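Local coordinates for CELL WALL surface anchor family protein (Streptococcus pneumoniae, PDB 2WW8) that forms the adhesin of the pneumococcal pilus and probably attaches the bacterium to host cells through an integrin-like, metal-binding domain, at residues Thr283-Val291 / Glu437-Gly445; Tyr532-Gly540 / Ile575-Ile586. All coordinates share one frame; numbering follows the deposited sequence.

Contact 1 of 2, residues Thr283-Val291 / Glu437-Gly445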
loop_
_atom_site.group_PDB
_atom_site.type_symbol
_atom_site.label_atom_id
_atom_site.label_comp_id
_atom_site.label_asym_id
_atom_site.label_seq_id
_atom_site.Cartn_x
_atom_site.Cartn_y
_atom_site.Cartn_z
ATOM N N THR A 283 -10.444 -24.276 -34.205
ATOM C CA THR A 283 -11.142 -25.337 -34.936
ATOM C C THR A 283 -10.231 -25.998 -35.947
ATOM O O THR A 283 -9.205 -25.460 -36.381
ATOM C CB THR A 283 -12.413 -24.847 -35.683
ATOM O OG1 THR A 283 -12.069 -23.797 -36.625
ATOM C CG2 THR A 283 -13.461 -24.291 -34.661
ATOM N N GLU A 284 -10.637 -27.194 -36.355
ATOM C CA GLU A 284 -9.903 -27.907 -37.396
ATOM C C GLU A 284 -10.089 -27.246 -38.744
ATOM O O GLU A 284 -11.200 -26.855 -39.052
ATOM C CB GLU A 284 -10.359 -29.367 -37.477
ATOM C CG GLU A 284 -9.357 -30.220 -38.219
ATOM C CD GLU A 284 -9.699 -31.695 -38.093
ATOM O OE1 GLU A 284 -9.201 -32.382 -37.189
ATOM O OE2 GLU A 284 -10.519 -32.175 -38.886
ATOM N N PHE A 285 -9.012 -27.071 -39.511
ATOM C CA PHE A 285 -9.068 -26.432 -40.817
ATOM C C PHE A 285 -8.102 -27.115 -41.771
ATOM O O PHE A 285 -7.127 -27.700 -41.308
ATOM C CB PHE A 285 -8.728 -24.941 -40.679
ATOM C CG PHE A 285 -9.185 -24.146 -41.874
ATOM C CD1 PHE A 285 -10.552 -24.041 -42.138
ATOM C CD2 PHE A 285 -8.282 -23.568 -42.744
ATOM C CE1 PHE A 285 -11.007 -23.362 -43.249
ATOM C CE2 PHE A 285 -8.715 -22.897 -43.885
ATOM C CZ PHE A 285 -10.104 -22.777 -44.121
ATOM N N THR A 286 -8.350 -27.012 -43.081
ATOM C CA THR A 286 -7.553 -27.567 -44.169
ATOM C C THR A 286 -7.194 -26.419 -45.117
ATOM O O THR A 286 -8.067 -25.604 -45.519
ATOM C CB THR A 286 -8.307 -28.674 -44.894
ATOM O OG1 THR A 286 -8.543 -29.780 -43.996
ATOM C CG2 THR A 286 -7.455 -29.250 -46.085
ATOM N N VAL A 287 -5.913 -26.371 -45.491
ATOM C CA VAL A 287 -5.443 -25.498 -46.583
ATOM C C VAL A 287 -4.809 -26.372 -47.668
ATOM O O VAL A 287 -4.350 -27.469 -47.364
ATOM C CB VAL A 287 -4.405 -24.430 -46.167
ATOM C CG1 VAL A 287 -5.082 -23.387 -45.271
ATOM C CG2 VAL A 287 -3.202 -25.098 -45.513
ATOM N N GLU A 288 -4.825 -25.890 -48.916
ATOM C CA GLU A 288 -4.095 -26.524 -49.985
ATOM C C GLU A 288 -2.903 -25.715 -50.422
ATOM O O GLU A 288 -2.913 -24.468 -50.391
ATOM C CB GLU A 288 -4.958 -26.815 -51.211
ATOM C CG GLU A 288 -5.931 -27.951 -51.031
ATOM C CD GLU A 288 -6.626 -28.283 -52.369
ATOM O OE1 GLU A 288 -5.998 -28.169 -53.457
ATOM O OE2 GLU A 288 -7.808 -28.669 -52.349
ATOM N N LYS A 289 -1.878 -26.450 -50.865
ATOM C CA LYS A 289 -0.661 -25.815 -51.344
ATOM C C LYS A 289 -0.134 -26.546 -52.586
ATOM O O LYS A 289 -0.645 -27.619 -52.919
ATOM C CB LYS A 289 0.389 -25.943 -50.245
ATOM C CG LYS A 289 0.103 -25.120 -49.014
ATOM C CD LYS A 289 0.193 -23.643 -49.235
ATOM C CE LYS A 289 -0.328 -22.994 -47.946
ATOM N NZ LYS A 289 -0.082 -21.487 -47.980
ATOM N N GLY A 290 0.837 -25.946 -53.274
ATOM C CA GLY A 290 1.500 -26.648 -54.360
ATOM C C GLY A 290 1.069 -26.068 -55.704
ATOM O O GLY A 290 0.204 -25.154 -55.830
ATOM N N VAL A 291 1.722 -26.635 -56.704
ATOM C CA VAL A 291 1.558 -26.244 -58.109
ATOM C C VAL A 291 0.956 -27.433 -58.851
ATOM O O VAL A 291 0.364 -28.316 -58.226
ATOM C CB VAL A 291 2.877 -25.800 -58.669
ATOM C CG1 VAL A 291 3.246 -24.450 -58.041
ATOM C CG2 VAL A 291 3.976 -26.918 -58.522
ATOM N N GLU A 437 -13.722 -25.510 -47.589
ATOM C CA GLU A 437 -13.318 -24.204 -48.067
ATOM C C GLU A 437 -12.111 -24.223 -49.008
ATOM O O GLU A 437 -12.062 -23.442 -49.970
ATOM C CB GLU A 437 -13.000 -23.337 -46.858
ATOM C CG GLU A 437 -12.455 -21.965 -47.286
ATOM C CD GLU A 437 -12.707 -20.906 -46.196
ATOM O OE1 GLU A 437 -13.864 -20.698 -45.730
ATOM O OE2 GLU A 437 -11.658 -20.386 -45.788
ATOM N N HIS A 438 -11.125 -25.073 -48.704
ATOM C CA HIS A 438 -9.907 -25.170 -49.495
ATOM C C HIS A 438 -10.258 -25.532 -50.924
ATOM O O HIS A 438 -9.453 -25.284 -51.796
ATOM C CB HIS A 438 -8.961 -26.253 -48.945
ATOM C CG HIS A 438 -9.577 -27.609 -48.770
ATOM N ND1 HIS A 438 -9.307 -28.671 -49.616
ATOM C CD2 HIS A 438 -10.443 -28.079 -47.847
ATOM C CE1 HIS A 438 -9.958 -29.745 -49.202
ATOM N NE2 HIS A 438 -10.643 -29.416 -48.118
ATOM N N THR A 439 -11.432 -26.117 -51.186
ATOM C CA THR A 439 -11.760 -26.458 -52.583
ATOM C C THR A 439 -12.351 -25.324 -53.436
ATOM O O THR A 439 -12.498 -25.440 -54.694
ATOM C CB THR A 439 -12.743 -27.685 -52.705
ATOM O OG1 THR A 439 -14.027 -27.277 -52.220
ATOM C CG2 THR A 439 -12.249 -28.962 -52.008
ATOM N N ILE A 440 -12.747 -24.240 -52.782
ATOM C CA ILE A 440 -13.269 -23.094 -53.528
ATOM C C ILE A 440 -12.511 -21.802 -53.359
ATOM O O ILE A 440 -12.576 -20.948 -54.238
ATOM C CB ILE A 440 -14.717 -22.761 -53.169
ATOM C CG1 ILE A 440 -14.796 -22.585 -51.649
ATOM C CG2 ILE A 440 -15.665 -23.861 -53.809
ATOM C CD1 ILE A 440 -16.137 -22.302 -51.027
ATOM N N VAL A 441 -11.790 -21.652 -52.257
ATOM C CA VAL A 441 -11.048 -20.411 -52.015
ATOM C C VAL A 441 -10.044 -20.103 -53.128
ATOM O O VAL A 441 -9.400 -21.011 -53.722
ATOM C CB VAL A 441 -10.393 -20.432 -50.595
ATOM C CG1 VAL A 441 -9.086 -21.369 -50.533
ATOM C CG2 VAL A 441 -10.001 -19.073 -50.097
ATOM N N ARG A 442 -9.845 -18.788 -53.352
ATOM C CA ARG A 442 -8.867 -18.322 -54.353
ATOM C C ARG A 442 -7.586 -18.003 -53.625
ATOM O O ARG A 442 -7.636 -17.443 -52.526
ATOM C CB ARG A 442 -9.359 -17.092 -55.158
ATOM C CG ARG A 442 -10.757 -17.213 -55.799
ATOM C CD ARG A 442 -10.851 -18.450 -56.690
ATOM N NE ARG A 442 -9.928 -18.401 -57.804
ATOM C CZ ARG A 442 -9.882 -19.305 -58.779
ATOM N NH1 ARG A 442 -10.710 -20.345 -58.746
ATOM N NH2 ARG A 442 -8.972 -19.174 -59.740
ATOM N N GLY A 443 -6.443 -18.309 -54.264
ATOM C CA GLY A 443 -5.142 -17.948 -53.669
ATOM C C GLY A 443 -4.699 -18.863 -52.538
ATOM O O GLY A 443 -5.463 -19.702 -52.068
ATOM N N ASP A 444 -3.443 -18.715 -52.119
ATOM C CA ASP A 444 -2.897 -19.542 -51.050
ATOM C C ASP A 444 -1.789 -18.789 -50.303
ATOM O O ASP A 444 -0.994 -19.447 -49.614
ATOM C CB ASP A 444 -2.456 -20.901 -51.610
ATOM C CG ASP A 444 -1.166 -20.812 -52.462
ATOM O OD1 ASP A 444 -0.614 -19.687 -52.707
ATOM O OD2 ASP A 444 -0.698 -21.901 -52.877
ATOM N N GLY A 445 -1.721 -17.448 -50.425
ATOM C CA GLY A 445 -0.539 -16.713 -49.891
ATOM C C GLY A 445 0.524 -16.377 -50.899
ATOM O O GLY A 445 1.402 -15.613 -50.562
HETATM O O HOH W 1 1.586 -23.291 -52.428
#
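Thr286 and Glu288, two residues apart on strand 284-288, meet the imidazole of His438 in different ways, one over its face and the other at its edge. Thr286 CG2 lies over the ring centre, 3.7 Å from the centroid of the His438 ring and 11° off its normal, which defines a CH-pi contact; Thr439 CG2 covers the opposite face, displaced toward the rim. At the edge, His438 ND1 donates to Glu288 OE2 over 3.1 Å. This bond is nearly straight (168°), stays close to the ring plane and uses the anti lone pair of the carboxylate. Glu288 OE1 is held separately in a salt bridge with Arg298, so both oxygens are engaged.

Nearer the start of the strand, the edge of the Phe285 ring meets a carboxylate turned steeply against it, CZ lying 3.3 Å from Glu437 OE2; OE2 is also salt-bridged to Lys361, while OE1 is hydrogen-bonded to Tyr394 OH. At the other end, the bend at chi2 (-68°) swings the rest of the Lys289 chain, extended through chi3 and chi4, so that NZ gives a 2.8 Å hydrogen bond to Asp444 O in the carbonyl plane. A water joins Gly290 N (2.9 Å) to Asp444 OD2 (2.7 Å); the same OD2 is salt-bridged to Arg497.

The contact thus lays a surface loop against an antiparallel sheet: strand 284-292 pairs with 298-299, 311-315 and 489-496, while 442-443 pairs separately with 392-393.

Contact 2 of 2, residues Tyr532-Gly540 / Ile575-Ile586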
loop_
_atom_site.group_PDB
_atom_site.type_symbol
_atom_site.label_atom_id
_atom_site.label_comp_id
_atom_site.label_asym_id
_atom_site.label_seq_id
_atom_site.Cartn_x
_atom_site.Cartn_y
_atom_site.Cartn_z
ATOM N N TYR A 532 -20.636 1.520 -39.870
ATOM C CA TYR A 532 -19.566 1.247 -38.910
ATOM C C TYR A 532 -18.462 2.289 -38.997
ATOM O O TYR A 532 -18.199 2.817 -40.088
ATOM C CB TYR A 532 -18.950 -0.108 -39.095
ATOM C CG TYR A 532 -19.818 -1.343 -39.110
ATOM C CD1 TYR A 532 -21.009 -1.420 -38.382
ATOM C CD2 TYR A 532 -19.443 -2.439 -39.907
ATOM C CE1 TYR A 532 -21.816 -2.595 -38.415
ATOM C CE2 TYR A 532 -20.208 -3.567 -39.959
ATOM C CZ TYR A 532 -21.364 -3.660 -39.179
ATOM O OH TYR A 532 -22.134 -4.810 -39.221
ATOM N N ASP A 533 -17.834 2.602 -37.867
ATOM C CA ASP A 533 -16.490 3.201 -37.937
ATOM C C ASP A 533 -15.488 2.048 -38.163
ATOM O O ASP A 533 -15.336 1.128 -37.371
ATOM C CB ASP A 533 -16.121 3.976 -36.665
ATOM C CG ASP A 533 -17.058 5.140 -36.425
ATOM O OD1 ASP A 533 -16.809 6.190 -37.050
ATOM O OD2 ASP A 533 -18.033 5.012 -35.632
ATOM N N VAL A 534 -14.690 2.140 -39.214
ATOM C CA VAL A 534 -13.697 1.086 -39.509
ATOM C C VAL A 534 -12.366 1.822 -39.668
ATOM O O VAL A 534 -12.231 2.635 -40.611
ATOM C CB VAL A 534 -14.030 0.364 -40.834
ATOM C CG1 VAL A 534 -13.029 -0.780 -41.052
ATOM C CG2 VAL A 534 -15.478 -0.195 -40.772
ATOM N N PHE A 535 -11.437 1.483 -38.782
ATOM C CA PHE A 535 -10.067 2.027 -38.717
ATOM C C PHE A 535 -9.059 0.914 -39.062
ATOM O O PHE A 535 -9.212 -0.202 -38.580
ATOM C CB PHE A 535 -9.782 2.436 -37.270
ATOM C CG PHE A 535 -10.694 3.508 -36.767
ATOM C CD1 PHE A 535 -10.615 4.798 -37.289
ATOM C CD2 PHE A 535 -11.632 3.230 -35.767
ATOM C CE1 PHE A 535 -11.448 5.851 -36.825
ATOM C CE2 PHE A 535 -12.483 4.304 -35.284
ATOM C CZ PHE A 535 -12.414 5.590 -35.843
ATOM N N THR A 536 -8.068 1.206 -39.893
ATOM C CA THR A 536 -7.081 0.244 -40.333
ATOM C C THR A 536 -5.712 0.837 -40.001
ATOM O O THR A 536 -5.330 1.968 -40.410
ATOM C CB THR A 536 -7.210 -0.018 -41.851
ATOM O OG1 THR A 536 -8.581 -0.389 -42.111
ATOM C CG2 THR A 536 -6.311 -1.200 -42.314
ATOM N N VAL A 537 -4.977 0.084 -39.202
ATOM C CA VAL A 537 -3.572 0.425 -38.907
ATOM C C VAL A 537 -2.733 -0.634 -39.631
ATOM O O VAL A 537 -2.800 -1.825 -39.251
ATOM C CB VAL A 537 -3.324 0.444 -37.379
ATOM C CG1 VAL A 537 -1.856 0.638 -37.003
ATOM C CG2 VAL A 537 -4.120 1.610 -36.722
ATOM N N GLY A 538 -2.055 -0.218 -40.701
ATOM C CA GLY A 538 -1.094 -1.066 -41.420
ATOM C C GLY A 538 0.295 -1.024 -40.788
ATOM O O GLY A 538 0.745 -0.013 -40.205
ATOM N N ILE A 539 0.975 -2.169 -40.853
ATOM C CA ILE A 539 2.333 -2.263 -40.319
ATOM C C ILE A 539 3.293 -2.503 -41.501
ATOM O O ILE A 539 3.432 -3.632 -41.977
ATOM C CB ILE A 539 2.474 -3.380 -39.298
ATOM C CG1 ILE A 539 1.576 -3.108 -38.082
ATOM C CG2 ILE A 539 3.928 -3.419 -38.804
ATOM C CD1 ILE A 539 1.198 -4.427 -37.419
ATOM N N GLY A 540 4.017 -1.462 -41.917
ATOM C CA GLY A 540 5.057 -1.638 -42.922
ATOM C C GLY A 540 4.457 -2.078 -44.248
ATOM O O GLY A 540 5.137 -2.754 -45.029
ATOM N N ILE A 575 2.475 1.632 -33.185
ATOM C CA ILE A 575 1.162 1.055 -33.374
ATOM C C ILE A 575 0.139 1.498 -32.313
ATOM O O ILE A 575 -0.938 1.986 -32.640
ATOM C CB ILE A 575 1.257 -0.469 -33.444
ATOM C CG1 ILE A 575 2.185 -0.895 -34.599
ATOM C CG2 ILE A 575 -0.178 -1.124 -33.532
ATOM C CD1 ILE A 575 2.675 -2.325 -34.383
ATOM N N LEU A 576 0.468 1.421 -31.030
ATOM C CA LEU A 576 -0.471 1.877 -30.014
ATOM C C LEU A 576 -0.837 3.362 -30.205
ATOM O O LEU A 576 -2.027 3.742 -30.161
ATOM C CB LEU A 576 0.053 1.597 -28.597
ATOM C CG LEU A 576 -0.919 2.016 -27.484
ATOM C CD1 LEU A 576 -2.378 1.425 -27.729
ATOM C CD2 LEU A 576 -0.336 1.711 -26.102
ATOM N N GLU A 577 0.180 4.183 -30.463
ATOM C CA GLU A 577 -0.066 5.594 -30.624
ATOM C C GLU A 577 -1.112 5.785 -31.722
ATOM O O GLU A 577 -1.994 6.629 -31.601
ATOM C CB GLU A 577 1.244 6.300 -30.962
ATOM C CG GLU A 577 1.129 7.748 -31.442
ATOM C CD GLU A 577 2.535 8.157 -31.939
ATOM O OE1 GLU A 577 3.383 8.504 -31.080
ATOM O OE2 GLU A 577 2.829 8.037 -33.165
ATOM N N GLN A 578 -1.024 5.002 -32.794
ATOM C CA GLN A 578 -1.977 5.224 -33.894
ATOM C C GLN A 578 -3.397 4.722 -33.618
ATOM O O GLN A 578 -4.378 5.405 -33.951
ATOM C CB GLN A 578 -1.387 4.688 -35.185
ATOM C CG GLN A 578 -2.166 5.037 -36.401
ATOM C CD GLN A 578 -2.418 6.534 -36.576
ATOM O OE1 GLN A 578 -3.580 6.918 -36.777
ATOM N NE2 GLN A 578 -1.399 7.370 -36.432
ATOM N N LEU A 579 -3.492 3.556 -32.972
ATOM C CA LEU A 579 -4.766 3.039 -32.491
ATOM C C LEU A 579 -5.352 4.050 -31.515
ATOM O O LEU A 579 -6.559 4.349 -31.569
ATOM C CB LEU A 579 -4.603 1.704 -31.765
ATOM C CG LEU A 579 -4.208 0.520 -32.638
ATOM C CD1 LEU A 579 -3.790 -0.670 -31.774
ATOM C CD2 LEU A 579 -5.345 0.068 -33.579
ATOM N N ASN A 580 -4.516 4.530 -30.602
ATOM C CA ASN A 580 -4.986 5.567 -29.699
ATOM C C ASN A 580 -5.524 6.852 -30.372
ATOM O O ASN A 580 -6.525 7.424 -29.939
ATOM C CB ASN A 580 -3.878 5.880 -28.682
ATOM C CG ASN A 580 -4.444 6.423 -27.389
ATOM O OD1 ASN A 580 -5.576 6.135 -26.996
ATOM N ND2 ASN A 580 -3.700 7.296 -26.777
ATOM N N ARG A 581 -4.832 7.354 -31.386
ATOM C CA ARG A 581 -5.266 8.481 -32.193
ATOM C C ARG A 581 -6.655 8.219 -32.802
ATOM O O ARG A 581 -7.540 9.077 -32.733
ATOM C CB ARG A 581 -4.226 8.725 -33.319
ATOM C CG ARG A 581 -4.401 10.089 -33.998
ATOM C CD ARG A 581 -3.314 10.387 -35.032
ATOM N NE ARG A 581 -3.409 9.540 -36.242
ATOM C CZ ARG A 581 -4.239 9.727 -37.277
ATOM N NH1 ARG A 581 -5.079 10.742 -37.316
ATOM N NH2 ARG A 581 -4.215 8.929 -38.318
ATOM N N TYR A 582 -6.880 7.045 -33.368
ATOM C CA TYR A 582 -8.189 6.759 -33.997
ATOM C C TYR A 582 -9.246 6.612 -32.874
ATOM O O TYR A 582 -10.384 7.112 -33.012
ATOM C CB TYR A 582 -8.130 5.507 -34.900
ATOM C CG TYR A 582 -7.512 5.729 -36.259
ATOM C CD1 TYR A 582 -7.853 6.834 -37.014
ATOM C CD2 TYR A 582 -6.616 4.804 -36.812
ATOM C CE1 TYR A 582 -7.316 7.076 -38.242
ATOM C CE2 TYR A 582 -6.113 5.018 -38.089
ATOM C CZ TYR A 582 -6.445 6.141 -38.778
ATOM O OH TYR A 582 -5.949 6.373 -40.024
ATOM N N PHE A 583 -8.857 5.991 -31.752
ATOM C CA PHE A 583 -9.739 5.938 -30.599
ATOM C C PHE A 583 -10.249 7.362 -30.235
ATOM O O PHE A 583 -11.429 7.576 -29.953
ATOM C CB PHE A 583 -9.031 5.211 -29.451
ATOM C CG PHE A 583 -9.912 4.954 -28.226
ATOM C CD1 PHE A 583 -11.162 4.360 -28.382
ATOM C CD2 PHE A 583 -9.513 5.301 -26.955
ATOM C CE1 PHE A 583 -11.987 4.097 -27.281
ATOM C CE2 PHE A 583 -10.373 5.093 -25.833
ATOM C CZ PHE A 583 -11.594 4.460 -26.006
ATOM N N HIS A 584 -9.319 8.321 -30.195
ATOM C CA HIS A 584 -9.619 9.680 -29.843
ATOM C C HIS A 584 -10.416 10.391 -30.955
ATOM O O HIS A 584 -10.806 11.523 -30.765
ATOM C CB HIS A 584 -8.367 10.480 -29.432
ATOM C CG HIS A 584 -7.845 10.146 -28.072
ATOM N ND1 HIS A 584 -7.116 9.007 -27.807
ATOM C CD2 HIS A 584 -7.926 10.813 -26.894
ATOM C CE1 HIS A 584 -6.780 8.972 -26.529
ATOM N NE2 HIS A 584 -7.268 10.054 -25.955
ATOM N N THR A 585 -10.723 9.780 -32.093
ATOM C CA THR A 585 -11.615 10.535 -32.965
ATOM C C THR A 585 -13.063 10.239 -32.556
ATOM O O THR A 585 -13.974 10.878 -33.047
ATOM C CB THR A 585 -11.423 10.214 -34.471
ATOM O OG1 THR A 585 -11.841 8.859 -34.708
ATOM C CG2 THR A 585 -9.974 10.427 -34.928
ATOM N N ILE A 586 -13.294 9.240 -31.713
ATOM C CA ILE A 586 -14.658 8.889 -31.348
ATOM C C ILE A 586 -14.913 9.072 -29.858
ATOM O O ILE A 586 -16.073 9.020 -29.444
ATOM C CB ILE A 586 -15.074 7.475 -31.823
ATOM C CG1 ILE A 586 -14.198 6.391 -31.224
ATOM C CG2 ILE A 586 -15.007 7.475 -33.361
ATOM C CD1 ILE A 586 -14.475 5.031 -31.811
#
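Chi1 values of -62° in Phe535 and -79° in Tyr582 set each CG opposite its own carbonyl carbon, and from these positions the two side chains run past one another in opposite directions between a strand and a helix. The setting is consistent with the Rossmann-like fold of a von Willebrand factor A (integrin I-like) domain: strand 533-539 belongs to a five-stranded parallel sheet, between strands 379-386 and 566-569, and helix 575-583 runs nearly antiparallel to it with the axes 9.2 Å apart at their closest.

The aromatic pair is strongly offset. Its planes are 23° from parallel and its centroids 4.9 Å apart, but the rings are displaced so far that little of one lies above the other; Phe535 CD1 instead lies over the Tyr582 ring, 3.4 Å from Tyr582 CG. In return Tyr582 CB sits over the Phe535 face, 3.8 Å from the ring centroid, as a CH-pi contact. The phenol oxygen points beyond this pair and is held by Glu564 O and Thr567 OG1, which would fix the tilt of the tyrosine.

Toward the start of the helix the packing becomes aliphatic. Val537 CG2 reaches the edge of the Tyr582 ring and touches Leu579 CD2 at 3.7 Å, the two side chains crossing at about a right angle. Ile539 meets Ile575 in a similar crossing, with Ile539 CG1 3.9 Å from Ile575 CD1. No hydrogen bond joins strand to helix, so the interface rests on apolar and aromatic surfaces.

At the C-terminal end of the 575-586 segment, Ile586 CG2 abuts the edge of the Phe535 ring. Thr585 OG1 approaches Phe535 CZ to 3.5 Å while donating to a lone pair of Tyr582 O, an oxygen that also accepts from Thr585 N.

Contact 1 and contact 2 follow one another along the chain and do not touch: their centres are 31 Å apart and their nearest atoms about 14 Å. The first is a surface contact built largely on polar groups and an antiparallel sheet; the second is a buried strand-helix interface of the parallel sheet. Their common reference is the bound magnesium ion, about 8 Å from the side chain of Ile539 in contact 2 and about 12 Å from that of Lys289 in contact 1. The three protein residues at the ion, Ser234, Ser236 and Asp387, all lie outside the two contacts. Ile539 also touches Asp387, so the 532-540 segment adjoins a residue that binds the metal.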